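Local atomic coordinates of alkane monooxygenase (Geobacillus thermodenitrificans, PDB entry 3B9O), a protein that belongs to the luciferase-like monooxygenase family of TIM-barrel flavoproteins and carries a bound flavin mononucleotide. Residues 4-9 with 276-281; 43-48 with 388-393; 297-302 with 378-383; 350-355 with 360-365; 355-360 with 398-403. All coordinates share one frame; numbering follows the deposited sequence.

Contact 1: 4-9 with 276-281; sequences KIHINA and KMFAGI
His-6 and Phe-278 meet where strands 6-12 and 276-285 face one another without pairing, the axes of residues 6-9 and 276-281 lying 8.8 Å apart at 51°. The histidine first touches through CB, which lies 3.7 Å from Phe-278 CE2 and rests obliquely against that ring. Farther out, the imidazole lies obliquely to Phe-278 CZ; its ND1 is hydrogen-bonded to Asp-52, while NE2 stops 3.9 Å from Lys-276 NZ. The ammonium has its own partner, the carbonyl of Leu-416. Asn-8, two residues along the same side of the strand, brings ND2 to 3.7 Å from Phe-278 CE2, with amide and ring planes only 15° apart. That nitrogen is also a donor to Asn-376 and Tyr-225, two bonds that would hold the amide in its near-parallel pose. The Phe-278 ring also meets Tyr-225, with the flavin mononucleotide about 8 Å from its side chain. Such inward-pointing residues of strands separated by a third, here 374-378, form the interior of a TIM barrel.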
# COMPACT_ATOMS: atom_id res chain seq x y z
N LYS A 4 7.71 -0.78 -18.89
CA LYS A 4 7.21 -1.96 -18.24
C LYS A 4 6.34 -1.60 -17.01
O LYS A 4 6.70 -0.73 -16.19
CB LYS A 4 8.35 -2.95 -17.95
CG LYS A 4 9.27 -3.16 -19.21
CD LYS A 4 9.73 -4.57 -19.45
CE LYS A 4 10.43 -4.66 -20.84
NZ LYS A 4 10.76 -6.11 -21.24
N ILE A 5 5.20 -2.26 -16.95
CA ILE A 5 4.16 -2.02 -15.93
C ILE A 5 4.59 -2.64 -14.60
O ILE A 5 4.90 -3.84 -14.55
CB ILE A 5 2.81 -2.61 -16.38
CG1 ILE A 5 2.39 -2.01 -17.76
CG2 ILE A 5 1.71 -2.43 -15.30
CD1 ILE A 5 1.15 -2.68 -18.38
N HIS A 6 4.65 -1.82 -13.56
CA HIS A 6 4.91 -2.32 -12.20
C HIS A 6 3.65 -3.02 -11.63
O HIS A 6 2.54 -2.50 -11.71
CB HIS A 6 5.42 -1.20 -11.27
CG HIS A 6 6.69 -0.56 -11.73
ND1 HIS A 6 7.94 -1.07 -11.43
CD2 HIS A 6 6.92 0.59 -12.41
CE1 HIS A 6 8.87 -0.29 -11.95
NE2 HIS A 6 8.28 0.72 -12.56
N ILE A 7 3.79 -4.22 -11.08
CA ILE A 7 2.64 -4.88 -10.50
C ILE A 7 2.92 -5.30 -9.06
O ILE A 7 3.90 -6.01 -8.79
CB ILE A 7 2.18 -6.08 -11.37
CG1 ILE A 7 1.63 -5.56 -12.73
CG2 ILE A 7 1.06 -6.86 -10.67
CD1 ILE A 7 1.51 -6.59 -13.78
N ASN A 8 2.04 -4.85 -8.17
CA ASN A 8 2.03 -5.27 -6.77
C ASN A 8 0.84 -6.18 -6.45
O ASN A 8 -0.25 -5.99 -7.00
CB ASN A 8 1.92 -4.07 -5.84
CG ASN A 8 3.05 -3.09 -6.00
OD1 ASN A 8 4.15 -3.44 -6.43
ND2 ASN A 8 2.79 -1.84 -5.62
N ALA A 9 1.05 -7.12 -5.55
CA ALA A 9 0.02 -8.01 -5.04
C ALA A 9 -0.62 -7.33 -3.84
O ALA A 9 0.08 -6.99 -2.89
CB ALA A 9 0.65 -9.32 -4.64
N LYS A 276 5.71 7.70 -9.00
CA LYS A 276 5.01 6.65 -9.77
C LYS A 276 3.55 6.55 -9.34
O LYS A 276 3.23 6.69 -8.16
CB LYS A 276 5.70 5.31 -9.55
CG LYS A 276 7.18 5.33 -9.88
CD LYS A 276 7.41 5.20 -11.38
CE LYS A 276 8.92 5.15 -11.68
NZ LYS A 276 9.24 4.47 -12.96
N MET A 277 2.67 6.34 -10.31
CA MET A 277 1.22 6.33 -10.06
C MET A 277 0.72 4.92 -10.23
O MET A 277 1.00 4.30 -11.27
CB MET A 277 0.53 7.26 -11.07
CG MET A 277 1.01 8.73 -10.96
SD MET A 277 0.54 9.55 -9.42
CE MET A 277 1.40 11.10 -9.66
N PHE A 278 0.02 4.40 -9.21
CA PHE A 278 -0.50 3.03 -9.15
C PHE A 278 -2.04 3.06 -9.07
O PHE A 278 -2.60 3.84 -8.32
CB PHE A 278 0.07 2.29 -7.93
CG PHE A 278 1.52 1.88 -8.10
CD1 PHE A 278 2.55 2.81 -7.92
CD2 PHE A 278 1.84 0.57 -8.45
CE1 PHE A 278 3.93 2.42 -8.07
CE2 PHE A 278 3.20 0.17 -8.64
CZ PHE A 278 4.24 1.11 -8.45
N ALA A 279 -2.71 2.28 -9.92
CA ALA A 279 -4.15 2.10 -9.86
C ALA A 279 -4.46 0.74 -9.26
O ALA A 279 -3.61 -0.15 -9.28
CB ALA A 279 -4.74 2.21 -11.26
N GLY A 280 -5.65 0.58 -8.68
CA GLY A 280 -6.11 -0.75 -8.29
C GLY A 280 -6.71 -1.42 -9.53
O GLY A 280 -7.17 -0.74 -10.47
N ILE A 281 -6.67 -2.75 -9.56
CA ILE A 281 -7.35 -3.52 -10.61
C ILE A 281 -7.71 -4.89 -10.05
O ILE A 281 -6.94 -5.49 -9.30
CB ILE A 281 -6.48 -3.65 -11.92
CG1 ILE A 281 -7.31 -4.35 -13.05
CG2 ILE A 281 -5.18 -4.34 -11.65
CD1 ILE A 281 -6.75 -4.19 -14.46

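Contact 2: 43-48 with 388-393; sequences AQLLEK and DFIELV
No aromatic ring enters the join between Ile-390 and Leu-45; the one ring on these two segments, that of Phe-389, is turned to another side of its helix. Over one of its faces sits Val-393 CB, 3.7 Å above the plane and displaced toward the rim, and Met-363 and Leu-397 pack against the same side chain. The contact itself is aliphatic and centres on Ile-390, whose CG1 stands beside the backbone N (chi1 -66°) and sends CD1 toward helix 36-48. This methyl lies 3.5 Å from Leu-45 O and 3.7 Å from Leu-45 CD1, while Leu-46 CD2 is a looser neighbour at 4.4 Å from it. Helices 36-48 and 384-399 belong to the outer layer of the TIM barrel, where they follow the adjacent strands 6-12 and 374-378; segments 43-48 and 388-393 run nearly parallel, 17° apart in direction with their axes 10.4 Å from each other. The second branch of Ile-390, CG2, is met by the aliphatic part of Lys-48, through CE at 4.1 Å. Lys-48 then carries its ammonium to the exposed border, where NZ remains 5.1 Å from Glu-391 OE1, beyond contact, though the opposite charges may attract weakly.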
# COMPACT_ATOMS: atom_id res chain seq x y z
N ALA A 43 4.76 -15.34 -1.01
CA ALA A 43 5.95 -14.59 -1.41
C ALA A 43 6.67 -15.35 -2.53
O ALA A 43 7.05 -14.75 -3.54
CB ALA A 43 6.89 -14.39 -0.19
N GLN A 44 6.77 -16.67 -2.37
CA GLN A 44 7.43 -17.50 -3.36
C GLN A 44 6.67 -17.49 -4.70
O GLN A 44 7.29 -17.39 -5.77
CB GLN A 44 7.61 -18.94 -2.85
CG GLN A 44 8.74 -19.09 -1.81
CD GLN A 44 8.71 -20.47 -1.14
OE1 GLN A 44 7.67 -20.92 -0.59
NE2 GLN A 44 9.81 -21.15 -1.22
N LEU A 45 5.35 -17.65 -4.62
CA LEU A 45 4.46 -17.53 -5.81
C LEU A 45 4.68 -16.17 -6.52
O LEU A 45 4.88 -16.11 -7.75
CB LEU A 45 2.98 -17.72 -5.42
CG LEU A 45 1.98 -17.34 -6.53
CD1 LEU A 45 2.09 -18.32 -7.70
CD2 LEU A 45 0.57 -17.32 -5.95
N LEU A 46 4.67 -15.07 -5.76
CA LEU A 46 4.73 -13.73 -6.37
C LEU A 46 6.08 -13.51 -7.06
O LEU A 46 6.15 -12.85 -8.10
CB LEU A 46 4.47 -12.63 -5.31
CG LEU A 46 3.05 -12.72 -4.72
CD1 LEU A 46 2.82 -11.61 -3.72
CD2 LEU A 46 1.96 -12.70 -5.81
N GLU A 47 7.15 -14.01 -6.44
CA GLU A 47 8.47 -13.90 -7.03
C GLU A 47 8.57 -14.74 -8.31
O GLU A 47 9.13 -14.27 -9.28
CB GLU A 47 9.56 -14.28 -6.03
CG GLU A 47 10.95 -14.16 -6.60
CD GLU A 47 11.98 -13.80 -5.55
OE1 GLU A 47 12.75 -14.69 -5.13
OE2 GLU A 47 11.99 -12.65 -5.15
N LYS A 48 8.01 -15.96 -8.30
CA LYS A 48 7.85 -16.74 -9.52
C LYS A 48 7.13 -15.92 -10.64
O LYS A 48 7.58 -15.93 -11.80
CB LYS A 48 7.17 -18.11 -9.24
CG LYS A 48 6.55 -18.77 -10.47
CD LYS A 48 5.71 -20.04 -10.10
CE LYS A 48 4.37 -20.11 -10.91
NZ LYS A 48 3.73 -21.51 -10.94
N ASP A 388 -3.98 -17.36 -11.42
CA ASP A 388 -4.49 -17.13 -12.78
C ASP A 388 -3.77 -15.96 -13.47
O ASP A 388 -3.46 -16.03 -14.66
CB ASP A 388 -5.97 -16.79 -12.75
CG ASP A 388 -6.84 -17.97 -12.40
OD1 ASP A 388 -6.30 -19.10 -12.32
OD2 ASP A 388 -8.05 -17.74 -12.13
N PHE A 389 -3.51 -14.89 -12.71
CA PHE A 389 -2.80 -13.74 -13.26
C PHE A 389 -1.39 -14.17 -13.74
O PHE A 389 -0.97 -13.84 -14.85
CB PHE A 389 -2.67 -12.60 -12.24
CG PHE A 389 -2.08 -11.33 -12.83
CD1 PHE A 389 -0.70 -11.09 -12.75
CD2 PHE A 389 -2.89 -10.40 -13.51
CE1 PHE A 389 -0.13 -9.92 -13.31
CE2 PHE A 389 -2.34 -9.22 -14.07
CZ PHE A 389 -0.96 -8.99 -13.98
N ILE A 390 -0.67 -14.87 -12.88
CA ILE A 390 0.65 -15.38 -13.19
C ILE A 390 0.65 -16.39 -14.35
O ILE A 390 1.51 -16.30 -15.23
CB ILE A 390 1.37 -15.92 -11.93
CG1 ILE A 390 1.65 -14.74 -10.98
CG2 ILE A 390 2.70 -16.63 -12.32
CD1 ILE A 390 2.08 -15.09 -9.53
N GLU A 391 -0.27 -17.34 -14.35
CA GLU A 391 -0.26 -18.35 -15.42
C GLU A 391 -0.69 -17.80 -16.78
O GLU A 391 -0.17 -18.24 -17.78
CB GLU A 391 -1.11 -19.56 -15.05
CG GLU A 391 -0.62 -20.29 -13.79
CD GLU A 391 -1.47 -21.49 -13.41
OE1 GLU A 391 -0.99 -22.28 -12.58
OE2 GLU A 391 -2.60 -21.66 -13.93
N LEU A 392 -1.67 -16.90 -16.80
CA LEU A 392 -2.31 -16.42 -18.06
C LEU A 392 -1.97 -14.98 -18.48
O LEU A 392 -1.64 -14.73 -19.64
CB LEU A 392 -3.84 -16.60 -17.97
CG LEU A 392 -4.38 -18.02 -17.72
CD1 LEU A 392 -5.90 -18.02 -17.58
CD2 LEU A 392 -3.92 -18.96 -18.83
N VAL A 393 -1.99 -14.03 -17.56
CA VAL A 393 -1.76 -12.64 -17.97
C VAL A 393 -0.27 -12.31 -18.10
O VAL A 393 0.13 -11.55 -19.00
CB VAL A 393 -2.45 -11.62 -17.05
CG1 VAL A 393 -2.22 -10.15 -17.60
CG2 VAL A 393 -3.93 -11.96 -16.94

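Contact 3: 297-302 with 378-383; sequences NSFQKY and VQYVSP
Phe-299 and Tyr-380 incline their rings at 37° to each other, an oblique pairing with centroids 5.7 Å apart. The side chains as a whole cross at about a right angle, and Phe-299 CD1 lies nearest to Tyr-380 CB, at 3.7 Å, with CG and CD2 of the tyrosine next. Tyr-380 CB makes an off-centre CH-pi contact, 4.2 Å from the Phe-299 centroid and 30° off the ring normal. Val-381 takes the far end of the phenyl ring, its CG1 lying 3.7 Å from Phe-299 CZ. That branch stands between the backbone N and the carbonyl carbon (chi1 70°), which leaves it turned to the ring. In the TIM barrel, Phe-299 belongs to helix 289-302 of the outer layer, whereas Tyr-380 and Val-381 lie on the loop by which strand 374-378 passes into helix 384-399. The contact thus joins a helix to a loop at the C-terminal end of a barrel strand. The tyrosine hydroxyl is hydrogen-bonded to the carbonyl of Leu-344, which fixes the far end of the phenol. His-25 meets the Phe-299 ring edge-to-face, and Ile-284 of strand 276-285 also packs against both aromatic side chains.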
# COMPACT_ATOMS: atom_id res chain seq x y z
N ASN A 297 -19.19 -15.47 -12.28
CA ASN A 297 -20.52 -15.86 -11.81
C ASN A 297 -20.41 -16.62 -10.46
O ASN A 297 -21.28 -16.47 -9.58
CB ASN A 297 -21.26 -16.67 -12.91
CG ASN A 297 -21.68 -15.83 -14.01
N SER A 298 -19.34 -17.39 -10.30
CA SER A 298 -19.03 -18.09 -9.05
C SER A 298 -18.76 -17.15 -7.88
O SER A 298 -19.28 -17.35 -6.77
CB SER A 298 -17.85 -19.03 -9.24
OG SER A 298 -17.68 -19.85 -8.09
N PHE A 299 -17.96 -16.10 -8.13
CA PHE A 299 -17.61 -15.13 -7.08
C PHE A 299 -18.81 -14.28 -6.71
O PHE A 299 -18.97 -13.90 -5.56
CB PHE A 299 -16.47 -14.19 -7.50
CG PHE A 299 -15.18 -14.90 -7.86
CD1 PHE A 299 -14.27 -14.29 -8.71
CD2 PHE A 299 -14.87 -16.16 -7.36
CE1 PHE A 299 -13.07 -14.92 -9.04
CE2 PHE A 299 -13.68 -16.80 -7.69
CZ PHE A 299 -12.77 -16.17 -8.53
N GLN A 300 -19.65 -13.99 -7.70
CA GLN A 300 -20.82 -13.17 -7.47
C GLN A 300 -21.75 -13.81 -6.46
O GLN A 300 -22.27 -13.10 -5.60
CB GLN A 300 -21.53 -12.85 -8.79
CG GLN A 300 -22.78 -11.99 -8.66
CD GLN A 300 -22.54 -10.66 -7.95
OE1 GLN A 300 -21.75 -9.83 -8.40
NE2 GLN A 300 -23.24 -10.45 -6.82
N LYS A 301 -21.94 -15.13 -6.56
CA LYS A 301 -22.73 -15.94 -5.59
C LYS A 301 -22.32 -15.71 -4.11
O LYS A 301 -23.18 -15.67 -3.21
CB LYS A 301 -22.59 -17.42 -5.97
CG LYS A 301 -23.07 -18.42 -4.95
CD LYS A 301 -22.76 -19.87 -5.40
CE LYS A 301 -23.18 -20.90 -4.35
NZ LYS A 301 -23.11 -22.29 -4.95
N TYR A 302 -21.02 -15.54 -3.88
CA TYR A 302 -20.46 -15.33 -2.52
C TYR A 302 -20.30 -13.88 -2.07
O TYR A 302 -19.98 -13.65 -0.90
CB TYR A 302 -19.08 -16.03 -2.39
CG TYR A 302 -19.20 -17.51 -2.52
CD1 TYR A 302 -19.05 -18.12 -3.77
CD2 TYR A 302 -19.50 -18.32 -1.42
CE1 TYR A 302 -19.18 -19.50 -3.90
CE2 TYR A 302 -19.66 -19.72 -1.56
CZ TYR A 302 -19.47 -20.28 -2.79
OH TYR A 302 -19.58 -21.63 -2.96
N VAL A 378 -5.84 -6.54 -6.83
CA VAL A 378 -6.82 -6.83 -5.82
C VAL A 378 -7.30 -8.28 -6.00
O VAL A 378 -7.54 -8.73 -7.15
CB VAL A 378 -8.04 -5.84 -5.93
CG1 VAL A 378 -9.08 -6.12 -4.82
CG2 VAL A 378 -7.57 -4.36 -5.87
N GLN A 379 -7.46 -8.99 -4.89
CA GLN A 379 -7.89 -10.40 -4.92
C GLN A 379 -9.40 -10.59 -4.72
O GLN A 379 -9.99 -9.94 -3.88
CB GLN A 379 -7.16 -11.18 -3.82
CG GLN A 379 -5.63 -11.14 -3.93
CD GLN A 379 -4.99 -11.85 -2.76
OE1 GLN A 379 -4.51 -11.21 -1.82
NE2 GLN A 379 -5.01 -13.16 -2.77
N TYR A 380 -9.98 -11.50 -5.48
CA TYR A 380 -11.30 -12.03 -5.18
C TYR A 380 -11.18 -13.37 -4.44
O TYR A 380 -12.02 -13.69 -3.61
CB TYR A 380 -12.12 -12.28 -6.45
CG TYR A 380 -12.63 -11.04 -7.13
CD1 TYR A 380 -13.47 -10.14 -6.47
CD2 TYR A 380 -12.34 -10.80 -8.47
CE1 TYR A 380 -13.98 -8.99 -7.12
CE2 TYR A 380 -12.84 -9.67 -9.13
CZ TYR A 380 -13.66 -8.77 -8.44
OH TYR A 380 -14.14 -7.64 -9.08
N VAL A 381 -10.16 -14.15 -4.80
CA VAL A 381 -9.91 -15.42 -4.13
C VAL A 381 -8.41 -15.61 -3.97
O VAL A 381 -7.63 -15.18 -4.82
CB VAL A 381 -10.66 -16.63 -4.88
CG1 VAL A 381 -10.03 -16.93 -6.22
CG2 VAL A 381 -10.67 -17.86 -4.05
N SER A 382 -8.01 -16.20 -2.84
CA SER A 382 -6.61 -16.55 -2.58
C SER A 382 -6.40 -18.08 -2.63
O SER A 382 -7.04 -18.81 -1.90
CB SER A 382 -6.20 -16.04 -1.20
OG SER A 382 -6.44 -14.64 -1.12
N PRO A 383 -5.40 -18.54 -3.39
CA PRO A 383 -4.49 -17.79 -4.25
C PRO A 383 -4.92 -17.69 -5.72
O PRO A 383 -4.11 -17.26 -6.54
CB PRO A 383 -3.20 -18.63 -4.16
CG PRO A 383 -3.73 -20.03 -4.12
CD PRO A 383 -5.01 -19.95 -3.29

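Contact 4: 350-355 with 360-365; sequences KLSVGT and ADEMQY
Strand 350-354 and residues 360-365 of helix 356-370 run nearly antiparallel, at 152° with axes 9.1 Å apart, and bring Ser-352 opposite Glu-362. The serine hydroxyl donates a short hydrogen bond, OG to Glu-362 OE2 at 2.5 Å, OE2 being met on its anti side, 17° out of the carboxylate plane. With OG anti to its nitrogen (chi1 -172°), Ser-352 directs the hydroxyl to Glu-362, which reaches across with a chain extended beyond CG. A water gives the same carboxylate oxygen a second, weak link to the strand: it accepts from Val-353 N at 2.9 Å and donates weakly both to Leu-351 O and to Glu-362 OE2. Lys-350, bent at its second torsion, crosses the glutamate at about a right angle and places CE 3.9 Å from Glu-362 OE2. Its NZ stays 4.3 Å from Glu-362 OE1, beyond a salt bridge, although the nearby positive charge would probably still favour the carboxylate. A strand that turns straight back into a helix covering its outer side is the beta-alpha unit of the TIM barrel.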
# COMPACT_ATOMS: atom_id res chain seq x y z
N LYS A 350 -10.88 -0.60 -11.23
CA LYS A 350 -11.18 -1.29 -12.48
C LYS A 350 -11.37 -2.82 -12.26
O LYS A 350 -10.57 -3.49 -11.59
CB LYS A 350 -10.07 -1.01 -13.51
CG LYS A 350 -10.14 -1.81 -14.81
CD LYS A 350 -11.18 -1.26 -15.72
CE LYS A 350 -11.11 -1.83 -17.13
NZ LYS A 350 -12.05 -1.01 -17.99
N LEU A 351 -12.44 -3.35 -12.84
CA LEU A 351 -12.60 -4.80 -12.98
C LEU A 351 -12.36 -5.23 -14.43
O LEU A 351 -13.08 -4.82 -15.34
CB LEU A 351 -13.99 -5.27 -12.51
CG LEU A 351 -14.28 -6.75 -12.75
CD1 LEU A 351 -13.20 -7.67 -12.14
CD2 LEU A 351 -15.69 -7.14 -12.25
N SER A 352 -11.32 -6.04 -14.64
CA SER A 352 -11.08 -6.58 -15.98
C SER A 352 -11.42 -8.10 -16.06
O SER A 352 -10.84 -8.92 -15.36
CB SER A 352 -9.63 -6.27 -16.43
OG SER A 352 -9.44 -6.63 -17.78
N VAL A 353 -12.34 -8.46 -16.95
CA VAL A 353 -12.80 -9.84 -17.04
C VAL A 353 -12.63 -10.34 -18.47
O VAL A 353 -13.10 -9.69 -19.40
CB VAL A 353 -14.28 -9.95 -16.67
CG1 VAL A 353 -14.74 -11.46 -16.71
CG2 VAL A 353 -14.54 -9.31 -15.33
N GLY A 354 -11.97 -11.48 -18.67
CA GLY A 354 -11.89 -12.04 -20.02
C GLY A 354 -10.62 -12.82 -20.24
O GLY A 354 -10.08 -13.39 -19.31
N THR A 355 -10.16 -12.85 -21.47
CA THR A 355 -8.94 -13.58 -21.84
C THR A 355 -7.73 -12.74 -21.49
O THR A 355 -7.87 -11.54 -21.28
CB THR A 355 -8.92 -13.89 -23.33
OG1 THR A 355 -8.88 -12.63 -24.03
CG2 THR A 355 -10.19 -14.69 -23.75
N ALA A 360 -4.70 -7.63 -20.64
CA ALA A 360 -3.51 -6.90 -20.99
C ALA A 360 -3.81 -5.62 -21.77
O ALA A 360 -3.21 -4.54 -21.51
CB ALA A 360 -2.57 -7.83 -21.80
N ASP A 361 -4.71 -5.75 -22.76
CA ASP A 361 -5.23 -4.55 -23.49
C ASP A 361 -5.75 -3.45 -22.56
O ASP A 361 -5.39 -2.26 -22.70
CB ASP A 361 -6.32 -4.94 -24.52
CG ASP A 361 -5.77 -5.71 -25.72
OD1 ASP A 361 -4.55 -5.66 -25.96
OD2 ASP A 361 -6.55 -6.39 -26.43
N GLU A 362 -6.57 -3.85 -21.60
CA GLU A 362 -7.19 -2.89 -20.67
C GLU A 362 -6.18 -2.31 -19.71
O GLU A 362 -6.21 -1.12 -19.43
CB GLU A 362 -8.39 -3.52 -19.95
CG GLU A 362 -9.46 -3.89 -20.97
CD GLU A 362 -10.74 -4.39 -20.36
OE1 GLU A 362 -11.80 -4.15 -20.99
OE2 GLU A 362 -10.72 -5.02 -19.28
N MET A 363 -5.25 -3.15 -19.24
CA MET A 363 -4.13 -2.65 -18.44
C MET A 363 -3.30 -1.66 -19.20
O MET A 363 -2.98 -0.57 -18.70
CB MET A 363 -3.29 -3.81 -17.94
CG MET A 363 -4.07 -4.73 -16.94
SD MET A 363 -3.02 -6.12 -16.41
CE MET A 363 -1.74 -5.28 -15.50
N GLN A 364 -2.95 -2.03 -20.42
CA GLN A 364 -2.14 -1.20 -21.29
C GLN A 364 -2.85 0.15 -21.58
O GLN A 364 -2.21 1.20 -21.61
CB GLN A 364 -1.76 -1.98 -22.56
CG GLN A 364 -1.02 -1.15 -23.63
CD GLN A 364 -0.66 -1.96 -24.84
OE1 GLN A 364 -1.13 -3.10 -25.03
NE2 GLN A 364 0.17 -1.39 -25.70
N TYR A 365 -4.19 0.12 -21.73
CA TYR A 365 -4.96 1.33 -22.04
C TYR A 365 -4.83 2.37 -20.92
O TYR A 365 -4.57 3.54 -21.15
CB TYR A 365 -6.43 0.98 -22.25
CG TYR A 365 -7.18 2.06 -23.01
CD1 TYR A 365 -8.16 2.83 -22.39
CD2 TYR A 365 -6.85 2.35 -24.35
CE1 TYR A 365 -8.85 3.82 -23.12
CE2 TYR A 365 -7.56 3.35 -25.09
CZ TYR A 365 -8.55 4.06 -24.44
OH TYR A 365 -9.25 5.04 -25.08
O HOH W 1 -13.68 -6.31 -18.37

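Contact 5: 355-360 with 398-403; sequences TPKKVA and QKRGLY
Arg-400 reaches Lys-357 and Ala-360 from the Schellman motif that ends helix 384-399, joining it to the first turns of helix 356-370 on the outside of the TIM barrel. The close part is the guanidinium. Ala-360 CB sits over one of its faces, offset toward the rim, while at the edge NH2 gives Lys-357 O a weak hydrogen bond of 3.0 Å, bent to 134°. The arginine chain is extended from CG to NE, which lets the flat group span the gap between the two helices. Salt bridges to Asp-361 and Glu-396 give it stronger partners than that carbonyl and would limit its rotation. On the exposed side the packing thins out. Lys-357 crosses the arginine at about a right angle and then bends at its last torsion (chi4 -73°). Its NZ stays 4.9 Å from Arg-400 NH2; both side chains bind the carboxylate of Asp-361, which would be expected to balance the two positive charges. Closer in, Lys-357 CG lies 3.4 Å from Arg-400 NH2.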
# COMPACT_ATOMS: atom_id res chain seq x y z
N THR A 355 -10.16 -12.85 -21.47
CA THR A 355 -8.94 -13.58 -21.84
C THR A 355 -7.73 -12.74 -21.49
O THR A 355 -7.87 -11.54 -21.28
CB THR A 355 -8.92 -13.89 -23.33
OG1 THR A 355 -8.88 -12.63 -24.03
CG2 THR A 355 -10.19 -14.69 -23.75
N PRO A 356 -6.52 -13.36 -21.47
CA PRO A 356 -5.31 -12.58 -21.19
C PRO A 356 -5.05 -11.45 -22.18
O PRO A 356 -4.50 -10.43 -21.77
CB PRO A 356 -4.18 -13.59 -21.30
CG PRO A 356 -4.83 -14.95 -21.13
CD PRO A 356 -6.23 -14.80 -21.63
N LYS A 357 -5.39 -11.63 -23.46
CA LYS A 357 -5.22 -10.56 -24.43
C LYS A 357 -6.03 -9.34 -23.99
O LYS A 357 -5.49 -8.22 -23.94
CB LYS A 357 -5.55 -10.94 -25.88
CG LYS A 357 -5.12 -9.77 -26.87
CD LYS A 357 -5.60 -9.98 -28.30
CE LYS A 357 -5.27 -8.72 -29.13
NZ LYS A 357 -6.20 -7.59 -28.73
N LYS A 358 -7.30 -9.57 -23.66
CA LYS A 358 -8.18 -8.48 -23.17
C LYS A 358 -7.67 -7.82 -21.89
O LYS A 358 -7.65 -6.57 -21.81
CB LYS A 358 -9.62 -8.97 -22.95
CG LYS A 358 -10.53 -7.87 -22.38
CD LYS A 358 -11.99 -8.21 -22.48
CE LYS A 358 -12.79 -7.08 -21.79
NZ LYS A 358 -13.93 -7.59 -21.02
N VAL A 359 -7.31 -8.61 -20.89
CA VAL A 359 -6.83 -8.01 -19.61
C VAL A 359 -5.63 -7.11 -19.87
O VAL A 359 -5.53 -5.97 -19.37
CB VAL A 359 -6.47 -9.13 -18.56
CG1 VAL A 359 -5.82 -8.56 -17.28
CG2 VAL A 359 -7.71 -9.97 -18.23
N ALA A 360 -4.70 -7.63 -20.64
CA ALA A 360 -3.51 -6.90 -20.99
C ALA A 360 -3.81 -5.62 -21.77
O ALA A 360 -3.21 -4.54 -21.51
CB ALA A 360 -2.57 -7.83 -21.80
N GLN A 398 4.43 -10.11 -20.91
CA GLN A 398 5.87 -10.29 -21.20
C GLN A 398 6.19 -10.31 -22.72
O GLN A 398 7.11 -9.62 -23.18
CB GLN A 398 6.41 -11.57 -20.54
CG GLN A 398 6.53 -11.45 -19.02
CD GLN A 398 6.87 -12.76 -18.30
OE1 GLN A 398 7.55 -12.73 -17.25
NE2 GLN A 398 6.40 -13.88 -18.82
N LYS A 399 5.40 -11.07 -23.47
CA LYS A 399 5.54 -11.18 -24.93
C LYS A 399 5.39 -9.79 -25.60
O LYS A 399 6.04 -9.48 -26.60
CB LYS A 399 4.54 -12.21 -25.46
CG LYS A 399 3.91 -11.90 -26.79
CD LYS A 399 2.38 -11.97 -26.74
CE LYS A 399 1.85 -13.39 -26.93
NZ LYS A 399 0.37 -13.36 -27.24
N ARG A 400 4.55 -8.95 -25.02
CA ARG A 400 4.31 -7.61 -25.55
C ARG A 400 5.27 -6.52 -25.12
O ARG A 400 5.10 -5.35 -25.50
CB ARG A 400 2.93 -7.16 -25.11
CG ARG A 400 1.81 -7.87 -25.72
CD ARG A 400 0.66 -6.97 -25.35
NE ARG A 400 -0.56 -7.69 -25.37
CZ ARG A 400 -1.75 -7.15 -25.21
NH1 ARG A 400 -1.91 -5.83 -25.04
NH2 ARG A 400 -2.77 -7.95 -25.23
N GLY A 401 6.26 -6.87 -24.30
CA GLY A 401 7.19 -5.89 -23.75
C GLY A 401 6.61 -5.03 -22.63
O GLY A 401 7.16 -3.96 -22.34
N LEU A 402 5.53 -5.49 -22.00
CA LEU A 402 4.79 -4.65 -21.02
C LEU A 402 5.08 -5.01 -19.55
O LEU A 402 4.46 -4.46 -18.62
CB LEU A 402 3.30 -4.79 -21.28
CG LEU A 402 2.77 -4.12 -22.56
CD1 LEU A 402 1.38 -4.68 -22.81
CD2 LEU A 402 2.74 -2.60 -22.45
N TYR A 403 5.97 -5.98 -19.33
CA TYR A 403 6.17 -6.52 -17.99
C TYR A 403 7.45 -7.29 -17.98
O TYR A 403 7.75 -7.99 -18.93
CB TYR A 403 5.04 -7.47 -17.63
CG TYR A 403 5.02 -8.05 -16.22
CD1 TYR A 403 4.73 -7.24 -15.10
CD2 TYR A 403 5.21 -9.43 -16.00
CE1 TYR A 403 4.69 -7.79 -13.80
CE2 TYR A 403 5.15 -9.99 -14.71
CZ TYR A 403 4.85 -9.16 -13.62
OH TYR A 403 4.76 -9.69 -12.33

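How the contacts relate
The five contacts pass from the interior of one TIM barrel to its helical coat. Contact 1 is innermost, its centre about 11 Å from the chain centre, and the others lie at about 19 to 24 Å. Contacts 4 and 5, with centres about 9 Å apart, share helix 356-370 and are tied by a probable hydrogen bond from Lys-358 NZ to Val-353 O (2.8 Å). Contacts 2 and 5 both use helix 384-399. Contact 3 is coupled to contact 1 through neighbouring strands 276-285 and 374-378. Along the chain, contact 4 nests within contact 3, which nests within contact 2. Contacts 1 and 2 alternate, joining the first strand and first helix to later parts of the chain, consistent with barrel closure, where strand 6-12 pairs with 374-378.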